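Local coordinates for protein glycerol dehydrogenase (Schizosaccharomyces pombe, PDB 1TA9) that oxidises glycerol, probably to dihydroxyacetone with NAD(+) as electron acceptor, and carries a zinc ion in its active site, at residues G388-L392 with F405-I410; S242-S248 with H399-K403; G334-Y339 with L367-L371; F355-S360 with Y420-W424. One frame throughout, in Å; residues are numbered along the deposited sequence.

Interaction 1 (G388-L392 with F405-I410)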
loop_
_atom_site.group_PDB
_atom_site.type_symbol
_atom_site.label_atom_id
_atom_site.label_comp_id
_atom_site.label_asym_id
_atom_site.label_seq_id
_atom_site.Cartn_x
_atom_site.Cartn_y
_atom_site.Cartn_z
ATOM N N GLY B 388 -9.254 34.940 -25.982
ATOM C CA GLY B 388 -7.853 34.589 -25.858
ATOM C C GLY B 388 -6.982 35.826 -25.792
ATOM O O GLY B 388 -6.070 35.912 -24.968
ATOM N N ARG B 389 -7.258 36.791 -26.664
ATOM C CA ARG B 389 -6.493 38.026 -26.676
ATOM C C ARG B 389 -6.676 38.774 -25.358
ATOM O O ARG B 389 -5.713 39.289 -24.791
ATOM C CB ARG B 389 -6.920 38.913 -27.856
ATOM C CG ARG B 389 -6.425 38.427 -29.220
ATOM C CD ARG B 389 -6.571 39.517 -30.284
ATOM N NE ARG B 389 -7.960 39.737 -30.674
ATOM C CZ ARG B 389 -8.620 38.982 -31.546
ATOM N NH1 ARG B 389 -8.015 37.956 -32.130
ATOM N NH2 ARG B 389 -9.886 39.244 -31.829
ATOM N N ALA B 390 -7.909 38.830 -24.865
ATOM C CA ALA B 390 -8.188 39.517 -23.603
ATOM C C ALA B 390 -7.480 38.811 -22.450
ATOM O O ALA B 390 -6.940 39.448 -21.545
ATOM C CB ALA B 390 -9.695 39.547 -23.345
ATOM N N THR B 391 -7.492 37.485 -22.490
ATOM C CA THR B 391 -6.858 36.673 -21.459
ATOM C C THR B 391 -5.354 36.915 -21.380
ATOM O O THR B 391 -4.770 36.918 -20.295
ATOM C CB THR B 391 -7.090 35.175 -21.733
ATOM O OG1 THR B 391 -8.497 34.898 -21.715
ATOM C CG2 THR B 391 -6.388 34.314 -20.686
ATOM N N LEU B 392 -4.733 37.135 -22.534
ATOM C CA LEU B 392 -3.290 37.325 -22.592
ATOM C C LEU B 392 -2.766 38.756 -22.493
ATOM O O LEU B 392 -1.590 39.002 -22.763
ATOM C CB LEU B 392 -2.748 36.659 -23.861
ATOM C CG LEU B 392 -2.898 35.130 -23.870
ATOM C CD1 LEU B 392 -2.724 34.591 -25.282
ATOM C CD2 LEU B 392 -1.879 34.509 -22.921
ATOM N N PHE B 405 1.443 31.080 -23.584
ATOM C CA PHE B 405 0.404 30.794 -24.565
ATOM C C PHE B 405 0.080 31.910 -25.550
ATOM O O PHE B 405 0.425 33.072 -25.333
ATOM C CB PHE B 405 -0.891 30.429 -23.836
ATOM C CG PHE B 405 -0.698 29.464 -22.708
ATOM C CD1 PHE B 405 -0.530 29.919 -21.405
ATOM C CD2 PHE B 405 -0.659 28.094 -22.950
ATOM C CE1 PHE B 405 -0.323 29.020 -20.356
ATOM C CE2 PHE B 405 -0.454 27.187 -21.907
ATOM C CZ PHE B 405 -0.285 27.655 -20.608
ATOM N N ASN B 406 -0.593 31.539 -26.638
ATOM C CA ASN B 406 -1.033 32.509 -27.632
ATOM C C ASN B 406 -2.561 32.426 -27.643
ATOM O O ASN B 406 -3.139 31.478 -27.114
ATOM C CB ASN B 406 -0.435 32.225 -29.025
ATOM C CG ASN B 406 -0.780 30.848 -29.560
ATOM O OD1 ASN B 406 -1.941 30.444 -29.581
ATOM N ND2 ASN B 406 0.236 30.128 -30.019
ATOM N N PRO B 407 -3.237 33.423 -28.230
ATOM C CA PRO B 407 -4.704 33.411 -28.265
ATOM C C PRO B 407 -5.378 32.130 -28.770
ATOM O O PRO B 407 -6.361 31.673 -28.178
ATOM C CB PRO B 407 -5.032 34.628 -29.128
ATOM C CG PRO B 407 -3.911 35.575 -28.783
ATOM C CD PRO B 407 -2.709 34.662 -28.832
ATOM N N SER B 408 -4.864 31.549 -29.853
ATOM C CA SER B 408 -5.473 30.341 -30.394
ATOM C C SER B 408 -5.426 29.188 -29.394
ATOM O O SER B 408 -6.322 28.345 -29.380
ATOM C CB SER B 408 -4.801 29.928 -31.716
ATOM O OG SER B 408 -3.515 29.370 -31.513
ATOM N N GLN B 409 -4.391 29.148 -28.555
ATOM C CA GLN B 409 -4.284 28.087 -27.557
ATOM C C GLN B 409 -5.338 28.265 -26.474
ATOM O O GLN B 409 -5.864 27.287 -25.943
ATOM C CB GLN B 409 -2.889 28.065 -26.931
ATOM C CG GLN B 409 -1.811 27.564 -27.879
ATOM C CD GLN B 409 -0.433 27.610 -27.256
ATOM O OE1 GLN B 409 0.045 28.672 -26.866
ATOM N NE2 GLN B 409 0.214 26.453 -27.159
ATOM N N ILE B 410 -5.648 29.513 -26.144
ATOM C CA ILE B 410 -6.666 29.782 -25.138
ATOM C C ILE B 410 -8.019 29.367 -25.720
ATOM O O ILE B 410 -8.803 28.658 -25.078
ATOM C CB ILE B 410 -6.710 31.279 -24.771
ATOM C CG1 ILE B 410 -5.335 31.731 -24.268
ATOM C CG2 ILE B 410 -7.785 31.527 -23.720
ATOM C CD1 ILE B 410 -4.787 30.902 -23.118
#

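Interaction 2 (S242-S248 with H399-K403)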
loop_
_atom_site.group_PDB
_atom_site.type_symbol
_atom_site.label_atom_id
_atom_site.label_comp_id
_atom_site.label_asym_id
_atom_site.label_seq_id
_atom_site.Cartn_x
_atom_site.Cartn_y
_atom_site.Cartn_z
ATOM N N SER B 242 0.270 26.772 -9.296
ATOM C CA SER B 242 0.874 27.156 -10.573
ATOM C C SER B 242 1.838 28.334 -10.418
ATOM O O SER B 242 2.894 28.368 -11.048
ATOM C CB SER B 242 -0.221 27.520 -11.585
ATOM O OG SER B 242 0.349 27.953 -12.808
ATOM N N VAL B 243 1.464 29.305 -9.591
ATOM C CA VAL B 243 2.307 30.475 -9.352
ATOM C C VAL B 243 3.555 30.063 -8.572
ATOM O O VAL B 243 4.675 30.461 -8.904
ATOM C CB VAL B 243 1.548 31.555 -8.537
ATOM C CG1 VAL B 243 2.498 32.695 -8.142
ATOM C CG2 VAL B 243 0.395 32.096 -9.351
ATOM N N ILE B 244 3.353 29.259 -7.532
ATOM C CA ILE B 244 4.465 28.801 -6.705
ATOM C C ILE B 244 5.442 27.918 -7.479
ATOM O O ILE B 244 6.655 28.108 -7.401
ATOM C CB ILE B 244 3.951 28.027 -5.469
ATOM C CG1 ILE B 244 3.180 28.979 -4.552
ATOM C CG2 ILE B 244 5.119 27.394 -4.710
ATOM C CD1 ILE B 244 2.577 28.311 -3.333
ATOM N N ARG B 245 4.917 26.957 -8.233
ATOM C CA ARG B 245 5.772 26.061 -8.999
ATOM C C ARG B 245 6.488 26.765 -10.146
ATOM O O ARG B 245 7.507 26.277 -10.645
ATOM C CB ARG B 245 4.958 24.872 -9.508
ATOM C CG ARG B 245 4.450 24.005 -8.366
ATOM C CD ARG B 245 3.819 22.714 -8.845
ATOM N NE ARG B 245 3.698 21.767 -7.742
ATOM C CZ ARG B 245 3.331 20.497 -7.882
ATOM N NH1 ARG B 245 3.037 20.016 -9.086
ATOM N NH2 ARG B 245 3.274 19.704 -6.818
ATOM N N SER B 246 5.961 27.914 -10.558
ATOM C CA SER B 246 6.577 28.695 -11.625
ATOM C C SER B 246 7.582 29.675 -11.017
ATOM O O SER B 246 8.279 30.390 -11.738
ATOM C CB SER B 246 5.512 29.483 -12.401
ATOM O OG SER B 246 4.624 28.621 -13.090
ATOM N N ASN B 247 7.648 29.698 -9.686
ATOM C CA ASN B 247 8.546 30.593 -8.957
ATOM C C ASN B 247 8.298 32.053 -9.332
ATOM O O ASN B 247 9.238 32.831 -9.502
ATOM C CB ASN B 247 10.009 30.228 -9.234
ATOM C CG ASN B 247 10.364 28.829 -8.758
ATOM O OD1 ASN B 247 10.433 28.562 -7.556
ATOM N ND2 ASN B 247 10.582 27.927 -9.703
ATOM N N SER B 248 7.027 32.420 -9.468
ATOM C CA SER B 248 6.663 33.788 -9.817
ATOM C C SER B 248 6.326 34.579 -8.559
ATOM O O SER B 248 6.012 34.004 -7.520
ATOM C CB SER B 248 5.456 33.803 -10.763
ATOM O OG SER B 248 5.800 33.281 -12.038
ATOM N N HIS B 399 0.270 35.341 -16.960
ATOM C CA HIS B 399 1.703 35.470 -17.192
ATOM C C HIS B 399 2.561 34.994 -16.021
ATOM O O HIS B 399 3.788 34.957 -16.125
ATOM C CB HIS B 399 2.030 36.917 -17.555
ATOM C CG HIS B 399 1.310 37.392 -18.778
ATOM N ND1 HIS B 399 1.516 36.836 -20.021
ATOM C CD2 HIS B 399 0.340 38.322 -18.936
ATOM C CE1 HIS B 399 0.702 37.402 -20.894
ATOM N NE2 HIS B 399 -0.023 38.306 -20.261
ATOM N N ASN B 400 1.925 34.629 -14.908
ATOM C CA ASN B 400 2.669 34.122 -13.752
ATOM C C ASN B 400 3.086 32.679 -14.021
ATOM O O ASN B 400 3.995 32.156 -13.378
ATOM C CB ASN B 400 1.819 34.167 -12.470
ATOM C CG ASN B 400 1.622 35.577 -11.946
ATOM O OD1 ASN B 400 2.532 36.402 -12.000
ATOM N ND2 ASN B 400 0.431 35.855 -11.419
ATOM N N MET B 401 2.415 32.036 -14.974
ATOM C CA MET B 401 2.728 30.652 -15.326
ATOM C C MET B 401 4.004 30.585 -16.159
ATOM O O MET B 401 4.241 31.431 -17.026
ATOM C CB MET B 401 1.568 30.023 -16.108
ATOM C CG MET B 401 0.294 29.866 -15.297
ATOM S SD MET B 401 -1.100 29.215 -16.237
ATOM C CE MET B 401 -0.664 27.473 -16.377
ATOM N N SER B 402 4.835 29.582 -15.891
ATOM C CA SER B 402 6.079 29.438 -16.638
ATOM C C SER B 402 5.775 29.050 -18.090
ATOM O O SER B 402 6.513 29.424 -19.001
ATOM C CB SER B 402 6.989 28.394 -15.973
ATOM O OG SER B 402 6.368 27.125 -15.910
ATOM N N LYS B 403 4.685 28.310 -18.302
ATOM C CA LYS B 403 4.286 27.913 -19.651
ATOM C C LYS B 403 3.602 29.123 -20.292
ATOM O O LYS B 403 2.764 29.768 -19.668
ATOM C CB LYS B 403 3.316 26.723 -19.608
ATOM C CG LYS B 403 3.030 26.113 -20.989
ATOM C CD LYS B 403 2.067 24.922 -20.930
ATOM C CE LYS B 403 2.664 23.737 -20.174
ATOM N NZ LYS B 403 1.734 22.566 -20.142
HETATM O O HOH W 1 6.398 35.391 -14.707
#

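Interaction 3 (G334-Y339 with L367-L371)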
loop_
_atom_site.group_PDB
_atom_site.type_symbol
_atom_site.label_atom_id
_atom_site.label_comp_id
_atom_site.label_asym_id
_atom_site.label_seq_id
_atom_site.Cartn_x
_atom_site.Cartn_y
_atom_site.Cartn_z
ATOM N N GLY B 334 -17.956 33.022 -9.509
ATOM C CA GLY B 334 -17.499 31.656 -9.322
ATOM C C GLY B 334 -17.905 30.681 -10.414
ATOM O O GLY B 334 -17.200 29.702 -10.674
ATOM N N GLU B 335 -19.047 30.924 -11.044
ATOM C CA GLU B 335 -19.517 30.048 -12.108
ATOM C C GLU B 335 -18.560 30.159 -13.287
ATOM O O GLU B 335 -18.248 29.167 -13.944
ATOM C CB GLU B 335 -20.950 30.433 -12.498
ATOM C CG GLU B 335 -21.862 30.467 -11.267
ATOM C CD GLU B 335 -23.287 30.910 -11.550
ATOM O OE1 GLU B 335 -23.493 31.724 -12.473
ATOM O OE2 GLU B 335 -24.197 30.460 -10.821
ATOM N N LYS B 336 -18.078 31.368 -13.541
ATOM C CA LYS B 336 -17.137 31.587 -14.628
ATOM C C LYS B 336 -15.750 31.074 -14.237
ATOM O O LYS B 336 -15.064 30.449 -15.044
ATOM C CB LYS B 336 -17.071 33.080 -14.979
ATOM C CG LYS B 336 -18.329 33.600 -15.679
ATOM C CD LYS B 336 -18.263 35.103 -15.951
ATOM C CE LYS B 336 -18.306 35.914 -14.664
ATOM N NZ LYS B 336 -18.337 37.385 -14.925
ATOM N N VAL B 337 -15.344 31.327 -12.995
ATOM C CA VAL B 337 -14.030 30.887 -12.526
ATOM C C VAL B 337 -13.881 29.368 -12.568
ATOM O O VAL B 337 -12.811 28.850 -12.896
ATOM C CB VAL B 337 -13.751 31.376 -11.083
ATOM C CG1 VAL B 337 -12.517 30.667 -10.519
ATOM C CG2 VAL B 337 -13.513 32.879 -11.084
ATOM N N ALA B 338 -14.948 28.658 -12.224
ATOM C CA ALA B 338 -14.909 27.201 -12.242
ATOM C C ALA B 338 -14.598 26.721 -13.660
ATOM O O ALA B 338 -13.727 25.870 -13.854
ATOM C CB ALA B 338 -16.237 26.635 -11.766
ATOM N N TYR B 339 -15.302 27.261 -14.651
ATOM C CA TYR B 339 -15.045 26.860 -16.031
ATOM C C TYR B 339 -13.605 27.232 -16.384
ATOM O O TYR B 339 -12.889 26.453 -17.010
ATOM C CB TYR B 339 -16.008 27.555 -17.000
ATOM C CG TYR B 339 -16.004 26.940 -18.385
ATOM C CD1 TYR B 339 -16.869 25.895 -18.708
ATOM C CD2 TYR B 339 -15.095 27.365 -19.359
ATOM C CE1 TYR B 339 -16.835 25.286 -19.968
ATOM C CE2 TYR B 339 -15.047 26.757 -20.619
ATOM C CZ TYR B 339 -15.920 25.721 -20.915
ATOM O OH TYR B 339 -15.866 25.115 -22.153
ATOM N N LEU B 367 -22.066 23.251 -10.685
ATOM C CA LEU B 367 -21.341 24.309 -11.372
ATOM C C LEU B 367 -21.345 23.947 -12.855
ATOM O O LEU B 367 -21.272 22.770 -13.211
ATOM C CB LEU B 367 -19.897 24.388 -10.862
ATOM C CG LEU B 367 -19.709 25.056 -9.495
ATOM C CD1 LEU B 367 -18.344 24.702 -8.913
ATOM C CD2 LEU B 367 -19.845 26.570 -9.656
ATOM N N PRO B 368 -21.432 24.951 -13.740
ATOM C CA PRO B 368 -21.441 24.679 -15.179
ATOM C C PRO B 368 -20.073 24.220 -15.679
ATOM O O PRO B 368 -19.056 24.829 -15.348
ATOM C CB PRO B 368 -21.855 26.022 -15.777
ATOM C CG PRO B 368 -21.248 27.005 -14.826
ATOM C CD PRO B 368 -21.571 26.396 -13.475
ATOM N N ILE B 369 -20.051 23.149 -16.468
ATOM C CA ILE B 369 -18.797 22.633 -17.006
ATOM C C ILE B 369 -18.819 22.542 -18.524
ATOM O O ILE B 369 -17.903 21.989 -19.128
ATOM C CB ILE B 369 -18.458 21.238 -16.442
ATOM C CG1 ILE B 369 -19.562 20.237 -16.794
ATOM C CG2 ILE B 369 -18.252 21.330 -14.938
ATOM C CD1 ILE B 369 -19.226 18.798 -16.418
ATOM N N THR B 370 -19.866 23.085 -19.135
ATOM C CA THR B 370 -19.998 23.074 -20.589
ATOM C C THR B 370 -20.451 24.440 -21.083
ATOM O O THR B 370 -21.028 25.218 -20.325
ATOM C CB THR B 370 -21.037 22.035 -21.057
ATOM O OG1 THR B 370 -22.305 22.324 -20.457
ATOM C CG2 THR B 370 -20.603 20.631 -20.664
ATOM N N LEU B 371 -20.189 24.723 -22.355
ATOM C CA LEU B 371 -20.586 25.996 -22.955
ATOM C C LEU B 371 -22.109 26.108 -22.952
ATOM O O LEU B 371 -22.666 27.202 -22.819
ATOM C CB LEU B 371 -20.047 26.092 -24.388
ATOM C CG LEU B 371 -18.522 26.191 -24.512
ATOM C CD1 LEU B 371 -18.096 26.028 -25.967
ATOM C CD2 LEU B 371 -18.057 27.538 -23.961
#

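Interaction 4 (F355-S360 with Y420-W424)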
loop_
_atom_site.group_PDB
_atom_site.type_symbol
_atom_site.label_atom_id
_atom_site.label_comp_id
_atom_site.label_asym_id
_atom_site.label_seq_id
_atom_site.Cartn_x
_atom_site.Cartn_y
_atom_site.Cartn_z
ATOM N N PHE B 355 -8.625 15.480 -15.198
ATOM C CA PHE B 355 -9.558 16.534 -15.576
ATOM C C PHE B 355 -10.942 16.065 -15.137
ATOM O O PHE B 355 -11.698 16.822 -14.527
ATOM C CB PHE B 355 -9.530 16.767 -17.093
ATOM C CG PHE B 355 -10.675 17.610 -17.609
ATOM C CD1 PHE B 355 -11.932 17.047 -17.825
ATOM C CD2 PHE B 355 -10.496 18.965 -17.875
ATOM C CE1 PHE B 355 -12.995 17.822 -18.299
ATOM C CE2 PHE B 355 -11.550 19.749 -18.349
ATOM C CZ PHE B 355 -12.801 19.176 -18.561
ATOM N N ASN B 356 -11.261 14.810 -15.433
ATOM C CA ASN B 356 -12.561 14.254 -15.072
ATOM C C ASN B 356 -12.834 14.303 -13.576
ATOM O O ASN B 356 -13.962 14.554 -13.154
ATOM C CB ASN B 356 -12.691 12.809 -15.563
ATOM C CG ASN B 356 -12.823 12.716 -17.070
ATOM O OD1 ASN B 356 -13.109 13.709 -17.740
ATOM N ND2 ASN B 356 -12.629 11.521 -17.609
ATOM N N ASN B 357 -11.812 14.063 -12.766
ATOM C CA ASN B 357 -12.010 14.098 -11.326
ATOM C C ASN B 357 -12.457 15.482 -10.863
ATOM O O ASN B 357 -13.317 15.601 -9.987
ATOM C CB ASN B 357 -10.733 13.670 -10.595
ATOM C CG ASN B 357 -10.456 12.183 -10.736
ATOM O OD1 ASN B 357 -11.372 11.388 -10.944
ATOM N ND2 ASN B 357 -9.194 11.799 -10.601
ATOM N N LEU B 358 -11.892 16.529 -11.455
ATOM C CA LEU B 358 -12.266 17.889 -11.073
ATOM C C LEU B 358 -13.613 18.275 -11.678
ATOM O O LEU B 358 -14.467 18.835 -10.996
ATOM C CB LEU B 358 -11.190 18.886 -11.515
ATOM C CG LEU B 358 -11.388 20.355 -11.110
ATOM C CD1 LEU B 358 -11.511 20.474 -9.593
ATOM C CD2 LEU B 358 -10.204 21.178 -11.613
ATOM N N ALA B 359 -13.802 17.973 -12.959
ATOM C CA ALA B 359 -15.057 18.288 -13.630
ATOM C C ALA B 359 -16.236 17.583 -12.953
ATOM O O ALA B 359 -17.314 18.165 -12.809
ATOM C CB ALA B 359 -14.978 17.886 -15.098
ATOM N N SER B 360 -16.037 16.331 -12.542
ATOM C CA SER B 360 -17.110 15.588 -11.883
ATOM C C SER B 360 -17.473 16.240 -10.552
ATOM O O SER B 360 -18.650 16.306 -10.186
ATOM C CB SER B 360 -16.705 14.125 -11.657
ATOM O OG SER B 360 -15.500 14.033 -10.923
ATOM N N TYR B 420 -14.492 17.687 -23.474
ATOM C CA TYR B 420 -14.110 16.766 -22.400
ATOM C C TYR B 420 -15.285 16.562 -21.438
ATOM O O TYR B 420 -15.610 15.433 -21.061
ATOM C CB TYR B 420 -12.920 17.323 -21.598
ATOM C CG TYR B 420 -11.575 17.376 -22.303
ATOM C CD1 TYR B 420 -11.438 17.067 -23.656
ATOM C CD2 TYR B 420 -10.437 17.777 -21.604
ATOM C CE1 TYR B 420 -10.183 17.162 -24.301
ATOM C CE2 TYR B 420 -9.188 17.877 -22.230
ATOM C CZ TYR B 420 -9.067 17.570 -23.574
ATOM O OH TYR B 420 -7.831 17.684 -24.177
ATOM N N SER B 421 -15.902 17.665 -21.022
ATOM C CA SER B 421 -17.038 17.608 -20.101
ATOM C C SER B 421 -18.210 16.859 -20.731
ATOM O O SER B 421 -18.860 16.049 -20.073
ATOM C CB SER B 421 -17.475 19.022 -19.702
ATOM O OG SER B 421 -16.489 19.661 -18.907
ATOM N N GLN B 422 -18.488 17.125 -22.003
ATOM C CA GLN B 422 -19.580 16.427 -22.671
ATOM C C GLN B 422 -19.321 14.926 -22.730
ATOM O O GLN B 422 -20.250 14.127 -22.612
ATOM C CB GLN B 422 -19.784 16.959 -24.088
ATOM C CG GLN B 422 -20.358 18.355 -24.142
ATOM C CD GLN B 422 -20.807 18.723 -25.534
ATOM O OE1 GLN B 422 -21.624 18.024 -26.135
ATOM N NE2 GLN B 422 -20.280 19.820 -26.057
ATOM N N LYS B 423 -18.061 14.538 -22.912
ATOM C CA LYS B 423 -17.733 13.115 -22.971
ATOM C C LYS B 423 -17.941 12.491 -21.594
ATOM O O LYS B 423 -18.502 11.399 -21.481
ATOM C CB LYS B 423 -16.285 12.905 -23.423
ATOM C CG LYS B 423 -15.892 11.434 -23.600
ATOM C CD LYS B 423 -16.679 10.771 -24.734
ATOM C CE LYS B 423 -16.175 9.363 -25.010
ATOM N NZ LYS B 423 -16.840 8.743 -26.191
ATOM N N TRP B 424 -17.501 13.190 -20.549
ATOM C CA TRP B 424 -17.658 12.695 -19.188
ATOM C C TRP B 424 -19.141 12.512 -18.856
ATOM O O TRP B 424 -19.530 11.509 -18.256
ATOM C CB TRP B 424 -17.022 13.662 -18.179
ATOM C CG TRP B 424 -17.305 13.282 -16.751
ATOM C CD1 TRP B 424 -16.682 12.312 -16.017
ATOM C CD2 TRP B 424 -18.350 13.804 -15.921
ATOM N NE1 TRP B 424 -17.280 12.195 -14.782
ATOM C CE2 TRP B 424 -18.307 13.097 -14.699
ATOM C CE3 TRP B 424 -19.322 14.798 -16.094
ATOM C CZ2 TRP B 424 -19.204 13.352 -13.652
ATOM C CZ3 TRP B 424 -20.213 15.051 -15.054
ATOM C CH2 TRP B 424 -20.146 14.329 -13.849
HETATM O O HOH W 2 -13.784 13.520 -20.510
#

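Interaction 1 (G388-L392 with F405-I410)
Phe405 meets Leu392 through its backbone more than its ring: Leu392 CD1 lies 3.5 Å from Phe405 O and CD2 grazes Phe405 CB, while the phenyl ring packs instead on Leu347 and Ile398. At Asn406 the same CD1 rests against the peptide, 3.2 Å from Asn406 C. This residue is the N-cap of helix 407-428 and forms a capping box with Gln409. Asn406 OD1 accepts from Gln409 N (3.0 Å) and Ser408 OG, which arrive from opposite faces of the amide plane, and Gln409 OE1 takes Asn406 N on a lone pair. Pro407 lays CD 3.6 Å from Leu392 CD1, and its ring and the Arg389 side chain cross at about a right angle, CG to CG. One turn on, Ile410 comes down on Gly388, its CB 3.7 Å from Gly388 CA; lacking a side chain, Gly388 lets the helices close to 4.1 Å between its CA and Pro407 CA. Ile410 CG2 also meets Thr391 OG1 tip to tip, a hydroxyl already bonded to Val387 O. With CG of Leu392 beside the backbone N (chi1 -66°), CD1 is set against the Asn406-Pro407 peptide and CD2 against Phe405 O. With an alanine here both methyls are gone, which would probably leave a gap against Pro407 CD and that peptide. No hydrogen bond crosses, so helix 381-391 is held to the capped helix start by apolar packing.

Interaction 2 (S242-S248 with H399-K403)
The flat peptide carbonyl of Asn400 is met by two serines. Ser248 OG donates to Asn400 O in the carbonyl plane, on a lone pair; the 2.5 Å between these oxygens is very short, and its exact value is doubtful. Ser246 CB lies 3.2 Å from Asn400 O. The side-chain amide of Asn400 turns past the contact, its ND2 bonded to Leu311 O, so that only its OD1 brushes Ser248 CB. The Asn400 and Val243 side chains lie side by side, Asn400 CB 4.0 Å from Val243 CG2. A second bond runs the opposite way: Ser402 N donates to Ser246 OG (3.0 Å, N-H...O angle 143°). That hydroxyl, Ser246 OG, in turn donates to Ser242 O at 2.7 Å, nearly along the C=O axis, because chi1 of -65° holds OG beside its own backbone N and over the last helical turn. Ser242 OG, anti to the backbone N, presses on the Met401 chain, 3.1 Å from Met401 CG. Asn247 closes helix 223-245, which carries the zinc ligand Asp232, with a Schellman motif, and its ND2 reaches Ser402 of the third subunit. Ser402 OG here bonds in return to Asn247 of that subunit. Backbone groups of the 399-403 loop are thus bound by serine hydroxyls at the helix end, one accepting and one donating, and the joined pair forms part of a subunit interface.

Interaction 3 (G334-Y339 with L367-L371)
Apolar packing joins the start of helix 333-347 to the loop 367-371. Ala338 CB lies 4.0 Å from Leu367 CD1, and Glu335 CB touches the ring of Pro368. Van der Waals contacts with the helix backbone add to this: Leu367 CD2 brushes Gly334 O, and Pro368 CG lies against the carbonyl of Glu335, 3.8 Å from Glu335 O. Glu335 sends its carboxylate elsewhere: OE2 forms a salt bridge with Arg224 and OE1 accepts from Met332 N. The helix begins at the zinc ligand His333, and Gly334, by its nearest atoms, is about 6 Å from the bound zinc ion, so this packing holds the loop against the helix that carries a metal ligand, in the helical part of an iron-containing alcohol dehydrogenase fold. Contacts of the Tyr339 ring form a further group; the ring extends along the loop because CG stands anti to the backbone N (chi1 -167°). Tyr339 CE1 lies 3.6 Å from Ile369 O, an oblique approach, whereas Thr370 N meets the ring at the edge and in plane, 3.8 Å from Tyr339 CE1. Farther out, Leu371 crosses the ring end, with CD2 4.1 Å from Tyr339 CZ and CG 3.7 Å from Tyr339 OH. Hydrogen bonds do not cross between the segments; the polar groups are served from around them. Tyr339 OH bonds to Ile414 O of helix 407-428, and a phenylalanine in its place would probably leave that carbonyl without this donor in a buried setting. Thr370, the N-cap of helix 371-374, bonds through OG1 to Glu373, and Ile369 N shares that carboxylate.

Interaction 4 (F355-S360 with Y420-W424)
Trp424, Phe355 and Tyr420 bury most of the surface between these two helices, whose short segments cross at -77° with axes 10.3 Å apart. Trp424 lays its indole against Ser360 and Asn356. Ser360 CA stands over one face of the indole in a CH-pi contact, 4.0 Å from the centroid of the six-membered ring and 28° off its normal, while Ser360 CB reaches 3.3 Å from Trp424 CZ2. At the five-membered end, the Asn356 amide slides past in the opposite direction, CG 4.0 Å from Trp424 CD1, with the planes 44° apart. Phe355 and Tyr420 form a T-shaped pair: the edge of the tyrosine ring, through CD2, points at the centre of the phenylalanine face, with centroids 5.2 Å apart and the planes nearly perpendicular. The Phe355 CG, anti to the backbone N, carries its ring across to the other helix, and Tyr420 CB then packs on the rim, 3.3 Å from Phe355 CE1. Ser421 OG approaches that ring at the edge, 3.7 Å from Phe355 CZ, and is hydrogen-bonded to Ile369 O. A water joins the helices in place of a direct hydrogen bond, donating to Asn356 OD1 and to Tyr420 O (2.7 Å). Phe355 also touches Leu342 and Val345 of helix 333-347, and Trp424 meets Trp430 and Ile369 as well. Tyr420 packs on Ser277 and Lys423 on Leu280 of the second subunit, so here segment 420-424 has both helix 352-364 and that subunit as neighbours.

Overall arrangement
From the N terminus, 242-248 opens interaction 2, the widest loop, closed 151 residues later by 399-403; it ties helix 223-245 to that loop. Interaction 3 nests inside it, joining helix 333-347 to the 367-371 loop. Interaction 4 starts at 355-360, before interaction 3 closes, and ends at 420-424, so it crosses both interactions 2 and 3. Interaction 1 (388-392 with 405-410) follows interaction 3 in series, nests inside interaction 4 and crosses interaction 2, which it touches through a weak bond between Leu392 O and His399 NE2. Interactions 3 and 4 meet where Ile369 and Thr370 pack on Ser421. Helix 407-428 is joined to helix 381-391 by interaction 1 and to helix 352-364 by interaction 4.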